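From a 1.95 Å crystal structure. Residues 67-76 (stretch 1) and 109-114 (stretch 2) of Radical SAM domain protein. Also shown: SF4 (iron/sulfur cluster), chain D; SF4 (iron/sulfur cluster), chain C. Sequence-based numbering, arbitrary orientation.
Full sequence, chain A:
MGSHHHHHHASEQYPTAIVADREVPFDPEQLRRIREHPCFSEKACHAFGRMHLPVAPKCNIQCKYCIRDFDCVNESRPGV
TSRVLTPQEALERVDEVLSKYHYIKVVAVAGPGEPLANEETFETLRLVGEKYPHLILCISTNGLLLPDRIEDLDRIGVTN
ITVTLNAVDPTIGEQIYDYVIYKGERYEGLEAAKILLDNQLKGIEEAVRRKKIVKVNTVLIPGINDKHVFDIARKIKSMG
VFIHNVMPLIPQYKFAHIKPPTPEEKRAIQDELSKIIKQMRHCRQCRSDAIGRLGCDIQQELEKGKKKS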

# COMPACT_ATOMS: atom_id res chain seq x y z
N ILE A 67 -9.90 12.11 -1.41
CA ILE A 67 -9.76 13.53 -1.08
C ILE A 67 -8.41 13.69 -0.39
O ILE A 67 -8.16 13.07 0.64
CB ILE A 67 -10.92 14.02 -0.19
CG1 ILE A 67 -12.25 13.97 -0.95
CG2 ILE A 67 -10.65 15.44 0.28
CD1 ILE A 67 -12.36 14.96 -2.08
N ARG A 68 -7.52 14.48 -1.00
CA ARG A 68 -6.14 14.57 -0.52
C ARG A 68 -6.01 15.15 0.88
O ARG A 68 -4.95 15.00 1.50
CB ARG A 68 -5.29 15.38 -1.49
CG ARG A 68 -5.02 14.66 -2.79
CD ARG A 68 -4.16 13.42 -2.56
NE ARG A 68 -3.06 13.67 -1.64
CZ ARG A 68 -1.98 14.40 -1.93
NH1 ARG A 68 -1.85 14.96 -3.12
NH2 ARG A 68 -1.03 14.57 -1.02
N ASP A 69 -7.05 15.81 1.41
CA ASP A 69 -7.00 16.30 2.78
C ASP A 69 -6.72 15.18 3.77
O ASP A 69 -6.19 15.43 4.86
CB ASP A 69 -8.33 16.97 3.15
CG ASP A 69 -8.56 18.27 2.42
OD1 ASP A 69 -7.65 18.72 1.69
OD2 ASP A 69 -9.67 18.84 2.58
N PHE A 70 -7.07 13.95 3.42
CA PHE A 70 -7.08 12.84 4.35
C PHE A 70 -5.97 11.85 4.03
O PHE A 70 -5.61 11.65 2.87
CB PHE A 70 -8.44 12.14 4.35
CG PHE A 70 -9.60 13.07 4.59
CD1 PHE A 70 -9.68 13.83 5.74
CD2 PHE A 70 -10.62 13.19 3.65
CE1 PHE A 70 -10.74 14.68 5.95
CE2 PHE A 70 -11.68 14.04 3.86
CZ PHE A 70 -11.74 14.79 5.01
N ASP A 71 -5.42 11.25 5.09
CA ASP A 71 -4.35 10.26 4.94
C ASP A 71 -4.74 9.21 3.92
O ASP A 71 -5.89 8.76 3.88
CB ASP A 71 -4.06 9.58 6.28
CG ASP A 71 -3.47 10.52 7.30
OD1 ASP A 71 -3.34 11.73 7.00
OD2 ASP A 71 -3.10 10.05 8.39
N CYS A 72 -3.78 8.85 3.06
CA CYS A 72 -3.99 7.94 1.94
C CYS A 72 -4.93 6.79 2.32
O CYS A 72 -4.57 5.91 3.11
CB CYS A 72 -2.66 7.38 1.45
SG CYS A 72 -2.85 6.16 0.14
N VAL A 73 -6.14 6.81 1.76
CA VAL A 73 -7.17 5.87 2.17
C VAL A 73 -6.90 4.45 1.72
O VAL A 73 -7.60 3.52 2.15
CB VAL A 73 -8.53 6.40 1.65
CG1 VAL A 73 -8.57 6.39 0.13
CG2 VAL A 73 -9.72 5.65 2.28
N ASN A 74 -5.87 4.22 0.90
CA ASN A 74 -5.51 2.85 0.57
C ASN A 74 -4.99 2.11 1.79
O ASN A 74 -5.14 0.89 1.89
CB ASN A 74 -4.45 2.81 -0.54
CG ASN A 74 -4.98 3.30 -1.87
OD1 ASN A 74 -6.19 3.24 -2.13
ND2 ASN A 74 -4.09 3.78 -2.72
N GLU A 75 -4.37 2.82 2.74
CA GLU A 75 -3.72 2.18 3.87
C GLU A 75 -4.14 2.81 5.19
O GLU A 75 -3.47 2.61 6.21
CB GLU A 75 -2.20 2.22 3.72
CG GLU A 75 -1.51 0.97 4.26
CD GLU A 75 -1.75 -0.26 3.39
OE1 GLU A 75 -2.52 -0.16 2.40
OE2 GLU A 75 -1.19 -1.33 3.68
N SER A 76 -5.25 3.55 5.21
CA SER A 76 -5.74 4.20 6.41
C SER A 76 -7.25 4.16 6.43
O SER A 76 -7.90 4.12 5.38
CB SER A 76 -5.27 5.67 6.48
OG SER A 76 -5.82 6.34 7.59
N VAL A 109 5.85 3.37 6.85
CA VAL A 109 5.44 4.64 6.28
C VAL A 109 4.36 4.33 5.26
O VAL A 109 4.58 3.54 4.33
CB VAL A 109 6.61 5.41 5.65
CG1 VAL A 109 6.13 6.72 5.03
CG2 VAL A 109 7.70 5.66 6.69
N ALA A 110 3.20 4.95 5.42
CA ALA A 110 2.04 4.66 4.59
C ALA A 110 1.29 5.92 4.19
O ALA A 110 0.26 5.82 3.51
CB ALA A 110 1.08 3.70 5.30
N GLY A 111 1.77 7.10 4.58
CA GLY A 111 1.08 8.32 4.27
C GLY A 111 1.77 9.53 4.87
O GLY A 111 2.92 9.45 5.32
N PRO A 112 1.08 10.68 4.90
CA PRO A 112 -0.32 10.85 4.48
C PRO A 112 -0.55 10.75 2.96
O PRO A 112 -1.70 10.61 2.53
CB PRO A 112 -0.66 12.26 4.98
CG PRO A 112 0.33 12.52 6.09
CD PRO A 112 1.59 11.86 5.61
N GLY A 113 0.52 10.85 2.17
CA GLY A 113 0.45 10.71 0.73
C GLY A 113 1.11 9.43 0.24
O GLY A 113 0.90 8.35 0.81
N GLU A 114 1.93 9.54 -0.80
CA GLU A 114 2.57 8.38 -1.41
C GLU A 114 3.96 8.27 -0.82
O GLU A 114 4.79 9.16 -1.05
CB GLU A 114 2.64 8.53 -2.93
CG GLU A 114 3.65 7.62 -3.64
CD GLU A 114 3.51 6.15 -3.28
OE1 GLU A 114 2.38 5.70 -3.00
OE2 GLU A 114 4.54 5.43 -3.26
FE1 SF4 D . -4.99 9.59 -2.36
FE2 SF4 D . -4.47 7.66 -4.17
FE3 SF4 D . -3.45 7.47 -1.65
FE4 SF4 D . -2.49 9.33 -3.40
S1 SF4 D . -2.33 7.05 -3.62
S2 SF4 D . -3.01 9.68 -1.19
S3 SF4 D . -4.38 9.92 -4.55
S4 SF4 D . -5.67 7.39 -2.22
FE1 SF4 C . 0.24 -1.52 5.33
FE2 SF4 C . 0.41 -2.92 7.66
FE3 SF4 C . 1.05 -0.28 7.58
FE4 SF4 C . 2.71 -2.13 6.39
S1 SF4 C . 2.25 -1.94 8.63
S2 SF4 C . 2.05 -0.10 5.51
S3 SF4 C . 1.15 -3.62 5.59
S4 SF4 C . -1.03 -1.18 7.22
O HOH W 1 -3.16 12.76 1.24
O HOH W 2 -2.32 5.99 4.70

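Stretch 1 supplies a protein ligand to each of two iron-sulfur clusters within four residues, and stretch 2 packs against both ligand residues. C72 SG binds FE3 of the chain D SF4 at 2.3 Å, the thiolate coordination expected of a radical SAM domain protein, whereas E75 OE2 binds FE1 of the chain C SF4 at 2.2 Å, a carboxylate in a position more often filled by cysteine.

The two ligands are the end residues of a type I beta turn, closed by a backbone hydrogen bond from E75 N to C72 O (3.1 Å). Within it, N74 N makes a weak hydrogen bond to C72 SG (3.7 Å), so the sulfur that holds the iron also accepts this weak hydrogen bond. N74 ND2 and V73 CG1 lie 3.8 Å from S1 and 3.9 Å from S4 of the same cluster, respectively.

A single direct hydrogen bond joins the stretches: C72 N donates to P112 O (2.8 Å, 141° at the hydrogen), tying the backbone of the cluster ligand to stretch 2. The peptide bond preceding P112 is cis. The proline ring packs beside D71, with P112 CB 3.4 Å from D71 OD1, and the CA atoms of these two residues approach to 4.1 Å. Because P112 CB is a carbon, this is a packing contact; both carboxylate oxygens of D71 find their hydrogen bonds elsewhere in the structure.

Two waters extend the polar link. Water 1 accepts from R68 NE (3.0 Å) and lies within hydrogen-bonding distance of R68 O and P112 O, both at 2.9 Å. Water 2 donates to C72 O and to A110 O, each at 2.8 Å, and so bridges two carbonyls that could not bond to each other directly.

The remaining contacts are largely nonpolar. C72 points its CA-to-CB bond toward stretch 2, and its CB rests 3.9 Å from A110 O and 3.7 Å from G113 O; the latter oxygen is buried here without a polar partner in the model. E75 also starts toward stretch 2, bringing its CG within 3.9 Å of A110 CB, but the end of the side chain leads away to reach its iron. A110 CB in turn lies 3.9 Å from S2 of the chain C cluster, so this small side chain touches both the ligand residue and the cluster. The CA-to-CB bond of R68 points sideways, but the end of its side chain comes nearer, placing NH2 4.5 Å from G113 CA. The whole contact buries 284 Å², counting both sides.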